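Local coordinates for protein oxidoreductase (Thermotoga maritima, PDB 1ZH8) that probably catalyses the NADP-dependent oxidation or reduction of an alcohol or carbonyl group, as other Gfo/Idh/MocA-type oxidoreductases do, at residues A[20-26]-A[46-52]; A[28-33]-A[179-183]; A[34-40]-A[289-295]. All blocks are in the same frame, centred on the assembly; numbering follows the deposited sequence.

From the N terminus, strand 19-24 leads into helix 28-39 and then strand 45-51. Contact 1 pairs 20-26 with 46-52 and closes this short unit over 19 intervening residues. Contacts 2 and 3 start from successive parts of the helix inside that loop, 28-33 and 34-40, and end far beyond it: contact 2 closes 145 residues at 179-183, contact 3 closes 248 at 289-295. Every pair therefore crosses and none nests. Contact 1 stays within the Rossmann sheet, whereas the other two tie its first helix to the loop before helix 184-187 and to helix 290-303. L38 bridges contacts 1 and 3 by packing on L21, I23 and I47, and NADP touches all three.

Contact 1: A[20-26]-A[46-52]; sequences RLGIVGC and EITAVTS. With NAP (NADP nicotinamide-adenine-dinucleotide phosphate), chain D.
L21 and I23 on one strand, E46 to T51 on the other, share a parallel ladder of backbone hydrogen bonds. L21 N donates to E46 O at 2.7 Å, and L21 O is returned a bond by T48 N. I23 N reaches A49 O, T51 N gives to I23 O, and G25 N closes the ladder on T51 O. Between the L21-I47 and G22-A49 pairs the register slips by one residue, a beta bulge at T48, and the axes of the two short strand segments are turned 52° against each other.

Apolar contacts lie on both faces. On one, the side chains of I23 and I47 cross at a slant, CG1 of I23 3.8 Å from CG2 of I47, I23 CB lies beside V50 CG2 at 3.9 Å, and C26 SG meets V50 CG1; F61 of helix 55-65 packs against I23, C26 and V50. On the other, T51 turns OG1 anti to its backbone N (chi1 -168°) to bond F71 O, which leaves CG2 to lie alongside V24 CG1 at 3.7 Å, near Y74 and L77.

The polar contacts gather at the C-terminal ends. S52 OG accepts from C26 N at 3.0 Å along a nearly straight N-H (168°) and donates to O1X of the 2'-phosphate on the adenosine ribose of NADP at 2.7 Å, joining both segments to the cofactor. With an alanine here, C26 N and O1X would probably both lose this mate and the 2'-phosphate would be held less firmly. G25 CA passes 3.5 Å from NADP O4B, with which a CB would clash.

Two parallel strands joined through helix 28-39, with a glycine turn after the first and a 2'-phosphate-binding hydroxyl after the second, form the beta-alpha-beta unit of an NADP-binding Rossmann fold.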
# COMPACT_ATOMS: atom_id res chain seq x y z
N ARG A 20 27.04 -33.28 -16.09
CA ARG A 20 27.09 -32.94 -17.52
C ARG A 20 25.81 -32.23 -17.88
O ARG A 20 24.71 -32.78 -17.73
CB ARG A 20 27.30 -34.19 -18.38
CG ARG A 20 28.65 -34.91 -18.15
CD ARG A 20 28.70 -36.26 -18.86
NE ARG A 20 27.48 -37.04 -18.60
CZ ARG A 20 26.92 -37.90 -19.45
NH1 ARG A 20 27.43 -38.15 -20.65
NH2 ARG A 20 25.82 -38.53 -19.07
N LEU A 21 25.94 -31.00 -18.34
CA LEU A 21 24.81 -30.10 -18.43
C LEU A 21 24.61 -29.62 -19.85
O LEU A 21 25.57 -29.24 -20.52
CB LEU A 21 25.06 -28.90 -17.53
CG LEU A 21 23.96 -27.90 -17.27
CD1 LEU A 21 22.86 -28.52 -16.42
CD2 LEU A 21 24.55 -26.70 -16.55
N GLY A 22 23.35 -29.63 -20.30
CA GLY A 22 22.98 -29.10 -21.62
C GLY A 22 22.24 -27.79 -21.46
O GLY A 22 21.31 -27.68 -20.64
N ILE A 23 22.68 -26.77 -22.20
CA ILE A 23 22.03 -25.46 -22.18
C ILE A 23 20.99 -25.40 -23.28
O ILE A 23 21.30 -25.69 -24.43
CB ILE A 23 23.05 -24.34 -22.38
CG1 ILE A 23 24.26 -24.51 -21.44
CG2 ILE A 23 22.38 -22.98 -22.26
CD1 ILE A 23 23.99 -24.46 -19.93
N VAL A 24 19.75 -25.06 -22.94
CA VAL A 24 18.68 -25.00 -23.93
C VAL A 24 18.05 -23.62 -23.93
O VAL A 24 17.43 -23.21 -22.94
CB VAL A 24 17.56 -26.04 -23.68
CG1 VAL A 24 16.54 -26.03 -24.86
CG2 VAL A 24 18.12 -27.45 -23.42
N GLY A 25 18.20 -22.91 -25.04
CA GLY A 25 17.74 -21.53 -25.15
C GLY A 25 18.88 -20.59 -24.84
O GLY A 25 19.10 -20.24 -23.69
N CYS A 26 19.61 -20.17 -25.87
CA CYS A 26 20.80 -19.36 -25.69
C CYS A 26 20.46 -17.88 -25.89
O CYS A 26 20.79 -17.28 -26.92
CB CYS A 26 21.86 -19.80 -26.69
SG CYS A 26 22.29 -21.55 -26.55
N GLU A 46 29.93 -29.44 -16.09
CA GLU A 46 30.52 -29.34 -17.40
C GLU A 46 29.42 -29.15 -18.44
O GLU A 46 28.46 -29.94 -18.51
CB GLU A 46 31.37 -30.56 -17.74
CG GLU A 46 32.29 -30.35 -18.95
CD GLU A 46 32.83 -31.64 -19.55
OE1 GLU A 46 32.30 -32.73 -19.24
OE2 GLU A 46 33.80 -31.57 -20.34
N ILE A 47 29.57 -28.11 -19.26
CA ILE A 47 28.63 -27.89 -20.35
C ILE A 47 29.10 -28.68 -21.56
O ILE A 47 30.13 -28.39 -22.14
CB ILE A 47 28.47 -26.42 -20.66
CG1 ILE A 47 27.87 -25.72 -19.43
CG2 ILE A 47 27.63 -26.24 -21.94
CD1 ILE A 47 28.01 -24.22 -19.43
N THR A 48 28.32 -29.69 -21.89
CA THR A 48 28.68 -30.64 -22.91
C THR A 48 27.80 -30.51 -24.16
O THR A 48 28.16 -31.05 -25.21
CB THR A 48 28.50 -32.06 -22.39
OG1 THR A 48 27.18 -32.19 -21.84
CG2 THR A 48 29.52 -32.34 -21.30
N ALA A 49 26.65 -29.82 -24.04
CA ALA A 49 25.73 -29.67 -25.17
C ALA A 49 24.93 -28.39 -25.11
O ALA A 49 24.71 -27.83 -24.05
CB ALA A 49 24.79 -30.88 -25.29
N VAL A 50 24.48 -27.95 -26.28
CA VAL A 50 23.89 -26.64 -26.45
C VAL A 50 22.92 -26.71 -27.63
O VAL A 50 23.16 -27.44 -28.61
CB VAL A 50 25.03 -25.59 -26.69
CG1 VAL A 50 24.61 -24.49 -27.60
CG2 VAL A 50 25.52 -25.02 -25.36
N THR A 51 21.80 -26.00 -27.51
CA THR A 51 20.82 -25.93 -28.59
C THR A 51 20.01 -24.65 -28.45
O THR A 51 19.84 -24.14 -27.34
CB THR A 51 19.89 -27.17 -28.56
OG1 THR A 51 19.12 -27.23 -29.76
CG2 THR A 51 18.97 -27.14 -27.35
N SER A 52 19.55 -24.10 -29.58
CA SER A 52 18.72 -22.89 -29.53
C SER A 52 17.75 -22.86 -30.71
O SER A 52 17.86 -23.70 -31.59
CB SER A 52 19.60 -21.63 -29.51
OG SER A 52 18.97 -20.60 -28.76
PA NAP D . 15.34 -14.61 -24.36
O1A NAP D . 16.52 -13.71 -24.50
O2A NAP D . 14.31 -14.39 -25.39
O5B NAP D . 15.87 -16.12 -24.31
C5B NAP D . 15.07 -17.17 -24.80
C4B NAP D . 15.95 -18.07 -25.64
O4B NAP D . 15.25 -19.26 -25.98
C3B NAP D . 16.35 -17.42 -26.96
O3B NAP D . 17.66 -17.86 -27.20
C2B NAP D . 15.37 -18.06 -27.92
O2B NAP D . 15.54 -18.06 -29.34
C1B NAP D . 15.36 -19.47 -27.38
N9A NAP D . 14.21 -20.22 -27.89
C8A NAP D . 12.96 -19.74 -28.22
N7A NAP D . 12.21 -20.79 -28.63
C5A NAP D . 12.96 -21.91 -28.57
C6A NAP D . 12.71 -23.25 -28.88
N6A NAP D . 11.54 -23.62 -29.35
N1A NAP D . 13.69 -24.19 -28.70
C2A NAP D . 14.93 -23.81 -28.23
N3A NAP D . 15.18 -22.49 -27.93
C4A NAP D . 14.22 -21.57 -28.10
O3 NAP D . 14.68 -14.35 -22.93
PN NAP D . 15.46 -14.48 -21.53
O1N NAP D . 16.81 -15.13 -21.63
O2N NAP D . 15.26 -13.14 -20.98
O5D NAP D . 14.55 -15.48 -20.66
C5D NAP D . 14.60 -16.89 -20.76
C4D NAP D . 14.15 -17.49 -19.43
O4D NAP D . 14.97 -16.98 -18.39
C3D NAP D . 12.71 -17.08 -19.10
O3D NAP D . 11.99 -18.15 -18.54
C2D NAP D . 12.85 -15.98 -18.06
O2D NAP D . 11.76 -15.94 -17.17
C1D NAP D . 14.16 -16.37 -17.39
N1N NAP D . 14.81 -15.19 -16.82
C2N NAP D . 15.07 -15.19 -15.48
C3N NAP D . 15.68 -14.09 -14.87
C7N NAP D . 16.17 -14.18 -13.44
O7N NAP D . 16.75 -13.02 -12.90
N7N NAP D . 16.07 -15.32 -12.73
C4N NAP D . 16.03 -12.99 -15.65
C5N NAP D . 15.78 -13.00 -17.03
C6N NAP D . 15.16 -14.11 -17.60
P2B NAP D . 16.81 -17.79 -30.28
O1X NAP D . 17.64 -19.04 -30.47
O2X NAP D . 17.71 -16.71 -29.71
O3X NAP D . 16.20 -17.35 -31.60

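Contact 2: A[28-33]-A[179-183]; sequences IAAREL and KYVHT. With NAP (NADP nicotinamide-adenine-dinucleotide phosphate), chain D.
I28 drives its side chain between K179 and Y180, and this is the close-packed half of the contact. Its CG2 branch, anti to the backbone N, touches both Y180 CE1, at 3.7 Å and obliquely to the ring, and K179 CD. The other branch has CG1 beside that N (chi1 -63°), and CD1 at its end lies against the lysine chain, 3.7 Å from K179 CG and just as near to CD. At the far end of the tyrosine, L33 CD1 faces Y180 OH from the opposite direction at 3.9 Å.

NADP completes this packed side. Y180 presents its ring edge to O2N of the cofactor, and L33 CD1 lies 3.6 Å from C4N of the nicotinamide. I28 N donates to O1A and A29 N to O1N, the latter at 2.8 Å, which is the arrangement of a Rossmann fold whose first helix turns its N-terminal amides onto the pyrophosphate; A30 fits the closing position of the GxGxxA pattern. T183 CG2 touches O2A of the adenosine-side phosphate at 3.5 Å, and its OG1 is kept by Y180 O and R186.

Toward solvent the contact thins to charge pairing. K179, bent at chi3 (97°), brings NZ to the syn lone pair of E32 OE1 at 2.8 Å, with a weak second bond to OE2. R31 NH1 meets OE2 on its anti side, 25° out of the carboxylate plane, so both oxygens of E32 are engaged in a three-residue salt-bridge network. A water donates to E32 OE1 and lies 3.3 Å from Y180 OH, a weak link between this exposed edge and the packed tyrosine.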
# COMPACT_ATOMS: atom_id res chain seq x y z
N ILE A 28 19.30 -14.11 -23.33
CA ILE A 28 19.86 -13.20 -22.37
C ILE A 28 20.27 -13.91 -21.07
O ILE A 28 21.45 -13.84 -20.67
CB ILE A 28 18.94 -12.00 -22.12
CG1 ILE A 28 18.77 -11.21 -23.42
CG2 ILE A 28 19.51 -11.07 -21.05
CD1 ILE A 28 17.63 -10.18 -23.38
N ALA A 29 19.33 -14.61 -20.44
CA ALA A 29 19.63 -15.28 -19.18
C ALA A 29 20.80 -16.26 -19.32
O ALA A 29 21.72 -16.27 -18.48
CB ALA A 29 18.42 -15.97 -18.64
N ALA A 30 20.78 -17.07 -20.37
CA ALA A 30 21.84 -18.05 -20.54
C ALA A 30 23.23 -17.38 -20.65
O ALA A 30 24.17 -17.81 -19.99
CB ALA A 30 21.57 -18.94 -21.75
N ARG A 31 23.34 -16.35 -21.47
CA ARG A 31 24.60 -15.69 -21.72
C ARG A 31 25.05 -14.89 -20.52
O ARG A 31 26.22 -14.91 -20.14
CB ARG A 31 24.48 -14.71 -22.90
CG ARG A 31 24.49 -15.30 -24.31
CD ARG A 31 24.72 -14.18 -25.35
NE ARG A 31 23.51 -13.40 -25.50
CZ ARG A 31 23.32 -12.15 -25.05
NH1 ARG A 31 24.29 -11.48 -24.43
NH2 ARG A 31 22.14 -11.58 -25.24
N GLU A 32 24.11 -14.17 -19.90
CA GLU A 32 24.49 -13.04 -19.06
C GLU A 32 24.39 -13.37 -17.59
O GLU A 32 25.08 -12.77 -16.76
CB GLU A 32 23.66 -11.79 -19.42
CG GLU A 32 24.13 -11.11 -20.72
CD GLU A 32 23.37 -9.81 -21.06
OE1 GLU A 32 22.63 -9.29 -20.19
OE2 GLU A 32 23.54 -9.31 -22.20
N LEU A 33 23.54 -14.35 -17.28
CA LEU A 33 23.22 -14.67 -15.90
C LEU A 33 23.70 -16.09 -15.56
O LEU A 33 24.38 -16.28 -14.55
CB LEU A 33 21.71 -14.49 -15.67
CG LEU A 33 21.14 -13.07 -15.93
CD1 LEU A 33 19.65 -13.04 -15.68
CD2 LEU A 33 21.82 -12.00 -15.05
N LYS A 179 16.72 -4.28 -22.77
CA LYS A 179 16.81 -5.46 -23.65
C LYS A 179 15.65 -6.47 -23.48
O LYS A 179 15.24 -7.11 -24.46
CB LYS A 179 18.16 -6.15 -23.47
CG LYS A 179 18.33 -6.79 -22.07
CD LYS A 179 19.68 -7.43 -21.88
CE LYS A 179 20.64 -6.52 -21.16
NZ LYS A 179 22.02 -6.90 -21.56
N TYR A 180 15.11 -6.62 -22.28
CA TYR A 180 14.05 -7.61 -22.04
C TYR A 180 12.77 -7.22 -22.75
O TYR A 180 11.99 -8.08 -23.17
CB TYR A 180 13.77 -7.79 -20.56
CG TYR A 180 14.90 -8.37 -19.77
CD1 TYR A 180 15.36 -9.66 -20.03
CD2 TYR A 180 15.50 -7.65 -18.73
CE1 TYR A 180 16.42 -10.22 -19.29
CE2 TYR A 180 16.55 -8.19 -17.98
CZ TYR A 180 17.00 -9.46 -18.26
OH TYR A 180 18.03 -9.99 -17.51
N VAL A 181 12.58 -5.92 -22.90
CA VAL A 181 11.40 -5.36 -23.55
C VAL A 181 11.25 -5.82 -25.02
O VAL A 181 10.13 -5.91 -25.54
CB VAL A 181 11.43 -3.82 -23.42
CG1 VAL A 181 10.60 -3.13 -24.47
CG2 VAL A 181 11.03 -3.41 -22.00
N HIS A 182 12.36 -6.15 -25.67
CA HIS A 182 12.33 -6.45 -27.10
C HIS A 182 12.21 -7.92 -27.51
O HIS A 182 12.13 -8.23 -28.70
CB HIS A 182 13.50 -5.75 -27.80
CG HIS A 182 13.41 -4.26 -27.73
ND1 HIS A 182 12.45 -3.55 -28.40
CD2 HIS A 182 14.13 -3.36 -27.02
CE1 HIS A 182 12.59 -2.26 -28.14
NE2 HIS A 182 13.61 -2.12 -27.31
N THR A 183 12.17 -8.81 -26.52
CA THR A 183 12.02 -10.23 -26.78
C THR A 183 10.56 -10.58 -27.13
O THR A 183 9.61 -10.08 -26.50
CB THR A 183 12.46 -11.07 -25.57
OG1 THR A 183 11.74 -10.63 -24.41
CG2 THR A 183 13.96 -10.91 -25.35
PA NAP D . 15.34 -14.61 -24.36
O1A NAP D . 16.52 -13.71 -24.50
O2A NAP D . 14.31 -14.39 -25.39
O5B NAP D . 15.87 -16.12 -24.31
C5B NAP D . 15.07 -17.17 -24.80
C4B NAP D . 15.95 -18.07 -25.64
O4B NAP D . 15.25 -19.26 -25.98
C3B NAP D . 16.35 -17.42 -26.96
O3B NAP D . 17.66 -17.86 -27.20
C2B NAP D . 15.37 -18.06 -27.92
O2B NAP D . 15.54 -18.06 -29.34
C1B NAP D . 15.36 -19.47 -27.38
N9A NAP D . 14.21 -20.22 -27.89
C8A NAP D . 12.96 -19.74 -28.22
N7A NAP D . 12.21 -20.79 -28.63
C5A NAP D . 12.96 -21.91 -28.57
C6A NAP D . 12.71 -23.25 -28.88
N6A NAP D . 11.54 -23.62 -29.35
N1A NAP D . 13.69 -24.19 -28.70
C2A NAP D . 14.93 -23.81 -28.23
N3A NAP D . 15.18 -22.49 -27.93
C4A NAP D . 14.22 -21.57 -28.10
O3 NAP D . 14.68 -14.35 -22.93
PN NAP D . 15.46 -14.48 -21.53
O1N NAP D . 16.81 -15.13 -21.63
O2N NAP D . 15.26 -13.14 -20.98
O5D NAP D . 14.55 -15.48 -20.66
C5D NAP D . 14.60 -16.89 -20.76
C4D NAP D . 14.15 -17.49 -19.43
O4D NAP D . 14.97 -16.98 -18.39
C3D NAP D . 12.71 -17.08 -19.10
O3D NAP D . 11.99 -18.15 -18.54
C2D NAP D . 12.85 -15.98 -18.06
O2D NAP D . 11.76 -15.94 -17.17
C1D NAP D . 14.16 -16.37 -17.39
N1N NAP D . 14.81 -15.19 -16.82
C2N NAP D . 15.07 -15.19 -15.48
C3N NAP D . 15.68 -14.09 -14.87
C7N NAP D . 16.17 -14.18 -13.44
O7N NAP D . 16.75 -13.02 -12.90
N7N NAP D . 16.07 -15.32 -12.73
C4N NAP D . 16.03 -12.99 -15.65
C5N NAP D . 15.78 -13.00 -17.03
C6N NAP D . 15.16 -14.11 -17.60
P2B NAP D . 16.81 -17.79 -30.28
O1X NAP D . 17.64 -19.04 -30.47
O2X NAP D . 17.71 -16.71 -29.71
O3X NAP D . 16.20 -17.35 -31.60
O HOH W 1 21.29 -9.50 -17.79

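Contact 3: A[34-40]-A[289-295]; sequences HLPALKN and NSYQKEF. With NAP (NADP nicotinamide-adenine-dinucleotide phosphate), chain D.
Helix 28-39 of the Rossmann unit packs across the start of helix 290-303 at A37 and Q292, the two short segments crossing at -61° with axes 8.4 Å apart. The small side chain of A37 is consistent with this close approach, A37 CA and Q292 CA being 4.6 Å apart: its CB sits 3.6 Å from Q292 N and also touches Y291 CB. That amide is bonded to OD1 of N289, the N-cap residue, which it meets from above the carbonyl plane.

F295 carries the aromatic part. Its CE2-CZ edge turns to one face of the H34 imidazole in a T-shaped pair, planes at 88° and centroids 5.1 Å apart, while L38 CD2 lies over a face of the phenyl ring, 3.9 Å from its centroid, in a CH-pi contact. At the outer end N40 ND2 gives Q292 OE1 a weak bond of 3.3 Å, the amide planes nearly perpendicular.

Y291 OH reaches the nicotinamide carboxamide at O7N, though the 2.5 Å separation is doubtfully short. With ND1 held by D87 and NE2 by E112, the H34 imidazole is probably fixed in rotation, which keeps one face turned to the F295 edge.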
# COMPACT_ATOMS: atom_id res chain seq x y z
N HIS A 34 23.40 -17.06 -16.43
CA HIS A 34 23.77 -18.46 -16.16
C HIS A 34 25.22 -18.80 -16.42
O HIS A 34 25.87 -19.41 -15.58
CB HIS A 34 22.82 -19.44 -16.87
CG HIS A 34 21.47 -19.51 -16.24
ND1 HIS A 34 20.72 -20.67 -16.22
CD2 HIS A 34 20.75 -18.58 -15.57
CE1 HIS A 34 19.58 -20.43 -15.59
NE2 HIS A 34 19.58 -19.18 -15.18
N LEU A 35 25.74 -18.40 -17.57
CA LEU A 35 27.10 -18.75 -17.91
C LEU A 35 28.14 -18.20 -16.91
O LEU A 35 28.99 -18.95 -16.46
CB LEU A 35 27.44 -18.34 -19.33
CG LEU A 35 28.79 -18.83 -19.84
CD1 LEU A 35 28.79 -20.36 -20.01
CD2 LEU A 35 29.07 -18.15 -21.16
N PRO A 36 28.06 -16.91 -16.55
CA PRO A 36 29.10 -16.43 -15.63
C PRO A 36 29.06 -17.16 -14.27
O PRO A 36 30.10 -17.42 -13.66
CB PRO A 36 28.78 -14.93 -15.45
CG PRO A 36 27.86 -14.59 -16.55
CD PRO A 36 27.10 -15.85 -16.90
N ALA A 37 27.87 -17.50 -13.80
CA ALA A 37 27.75 -18.29 -12.59
C ALA A 37 28.33 -19.69 -12.79
O ALA A 37 29.13 -20.16 -11.98
CB ALA A 37 26.31 -18.35 -12.16
N LEU A 38 27.96 -20.33 -13.90
CA LEU A 38 28.47 -21.65 -14.26
C LEU A 38 29.97 -21.70 -14.41
O LEU A 38 30.60 -22.69 -14.02
CB LEU A 38 27.81 -22.13 -15.54
CG LEU A 38 26.43 -22.72 -15.29
CD1 LEU A 38 25.74 -23.04 -16.63
CD2 LEU A 38 26.49 -23.97 -14.32
N LYS A 39 30.54 -20.62 -14.95
CA LYS A 39 31.98 -20.51 -15.14
C LYS A 39 32.69 -20.51 -13.79
O LYS A 39 33.87 -20.86 -13.70
CB LYS A 39 32.33 -19.23 -15.90
CG LYS A 39 32.23 -19.30 -17.42
CD LYS A 39 32.70 -17.96 -18.03
CE LYS A 39 32.54 -17.93 -19.56
NZ LYS A 39 33.09 -19.15 -20.24
N ASN A 40 31.98 -20.10 -12.75
CA ASN A 40 32.56 -20.10 -11.41
C ASN A 40 32.36 -21.43 -10.69
O ASN A 40 32.87 -21.62 -9.59
CB ASN A 40 31.98 -18.94 -10.58
CG ASN A 40 32.58 -17.61 -10.98
OD1 ASN A 40 33.54 -17.54 -11.75
ND2 ASN A 40 32.02 -16.54 -10.45
N ASN A 289 26.46 -14.04 -5.56
CA ASN A 289 25.81 -14.29 -6.82
C ASN A 289 24.73 -15.34 -6.55
O ASN A 289 25.06 -16.47 -6.20
CB ASN A 289 26.82 -14.76 -7.88
CG ASN A 289 26.17 -15.06 -9.23
OD1 ASN A 289 25.10 -15.67 -9.31
ND2 ASN A 289 26.82 -14.62 -10.30
N SER A 290 23.46 -14.95 -6.67
CA SER A 290 22.36 -15.86 -6.38
C SER A 290 22.17 -16.96 -7.42
O SER A 290 21.73 -18.06 -7.08
CB SER A 290 21.04 -15.08 -6.20
OG SER A 290 20.75 -14.29 -7.35
N TYR A 291 22.51 -16.67 -8.68
CA TYR A 291 22.49 -17.69 -9.74
C TYR A 291 23.52 -18.76 -9.45
O TYR A 291 23.26 -19.95 -9.61
CB TYR A 291 22.76 -17.05 -11.11
CG TYR A 291 21.81 -15.92 -11.40
CD1 TYR A 291 20.51 -16.19 -11.83
CD2 TYR A 291 22.19 -14.58 -11.19
CE1 TYR A 291 19.61 -15.16 -12.07
CE2 TYR A 291 21.29 -13.54 -11.44
CZ TYR A 291 20.01 -13.84 -11.88
OH TYR A 291 19.12 -12.85 -12.15
N GLN A 292 24.69 -18.34 -8.99
CA GLN A 292 25.73 -19.28 -8.63
C GLN A 292 25.23 -20.12 -7.46
O GLN A 292 25.40 -21.34 -7.45
CB GLN A 292 26.99 -18.52 -8.24
CG GLN A 292 28.17 -19.39 -7.97
CD GLN A 292 29.40 -18.58 -7.66
OE1 GLN A 292 29.69 -17.58 -8.33
NE2 GLN A 292 30.13 -18.99 -6.63
N LYS A 293 24.60 -19.45 -6.51
CA LYS A 293 24.12 -20.10 -5.31
C LYS A 293 23.04 -21.14 -5.62
O LYS A 293 23.03 -22.22 -5.03
CB LYS A 293 23.64 -19.06 -4.30
CG LYS A 293 24.74 -18.60 -3.39
CD LYS A 293 24.16 -17.80 -2.24
CE LYS A 293 23.82 -18.69 -1.03
NZ LYS A 293 23.01 -17.94 -0.01
N GLU A 294 22.17 -20.83 -6.58
CA GLU A 294 21.15 -21.78 -6.94
C GLU A 294 21.72 -22.99 -7.70
O GLU A 294 21.20 -24.11 -7.56
CB GLU A 294 19.96 -21.12 -7.67
CG GLU A 294 20.24 -20.62 -9.07
CD GLU A 294 19.06 -19.89 -9.69
OE1 GLU A 294 17.94 -19.95 -9.14
OE2 GLU A 294 19.26 -19.26 -10.76
N PHE A 295 22.79 -22.80 -8.47
CA PHE A 295 23.40 -23.92 -9.19
C PHE A 295 24.12 -24.87 -8.22
O PHE A 295 24.08 -26.09 -8.38
CB PHE A 295 24.33 -23.45 -10.31
CG PHE A 295 23.62 -23.22 -11.63
CD1 PHE A 295 23.21 -24.29 -12.42
CD2 PHE A 295 23.38 -21.93 -12.09
CE1 PHE A 295 22.55 -24.08 -13.64
CE2 PHE A 295 22.73 -21.70 -13.31
CZ PHE A 295 22.31 -22.79 -14.09
PA NAP D . 15.34 -14.61 -24.36
O1A NAP D . 16.52 -13.71 -24.50
O2A NAP D . 14.31 -14.39 -25.39
O5B NAP D . 15.87 -16.12 -24.31
C5B NAP D . 15.07 -17.17 -24.80
C4B NAP D . 15.95 -18.07 -25.64
O4B NAP D . 15.25 -19.26 -25.98
C3B NAP D . 16.35 -17.42 -26.96
O3B NAP D . 17.66 -17.86 -27.20
C2B NAP D . 15.37 -18.06 -27.92
O2B NAP D . 15.54 -18.06 -29.34
C1B NAP D . 15.36 -19.47 -27.38
N9A NAP D . 14.21 -20.22 -27.89
C8A NAP D . 12.96 -19.74 -28.22
N7A NAP D . 12.21 -20.79 -28.63
C5A NAP D . 12.96 -21.91 -28.57
C6A NAP D . 12.71 -23.25 -28.88
N6A NAP D . 11.54 -23.62 -29.35
N1A NAP D . 13.69 -24.19 -28.70
C2A NAP D . 14.93 -23.81 -28.23
N3A NAP D . 15.18 -22.49 -27.93
C4A NAP D . 14.22 -21.57 -28.10
O3 NAP D . 14.68 -14.35 -22.93
PN NAP D . 15.46 -14.48 -21.53
O1N NAP D . 16.81 -15.13 -21.63
O2N NAP D . 15.26 -13.14 -20.98
O5D NAP D . 14.55 -15.48 -20.66
C5D NAP D . 14.60 -16.89 -20.76
C4D NAP D . 14.15 -17.49 -19.43
O4D NAP D . 14.97 -16.98 -18.39
C3D NAP D . 12.71 -17.08 -19.10
O3D NAP D . 11.99 -18.15 -18.54
C2D NAP D . 12.85 -15.98 -18.06
O2D NAP D . 11.76 -15.94 -17.17
C1D NAP D . 14.16 -16.37 -17.39
N1N NAP D . 14.81 -15.19 -16.82
C2N NAP D . 15.07 -15.19 -15.48
C3N NAP D . 15.68 -14.09 -14.87
C7N NAP D . 16.17 -14.18 -13.44
O7N NAP D . 16.75 -13.02 -12.90
N7N NAP D . 16.07 -15.32 -12.73
C4N NAP D . 16.03 -12.99 -15.65
C5N NAP D . 15.78 -13.00 -17.03
C6N NAP D . 15.16 -14.11 -17.60
P2B NAP D . 16.81 -17.79 -30.28
O1X NAP D . 17.64 -19.04 -30.47
O2X NAP D . 17.71 -16.71 -29.71
O3X NAP D . 16.20 -17.35 -31.60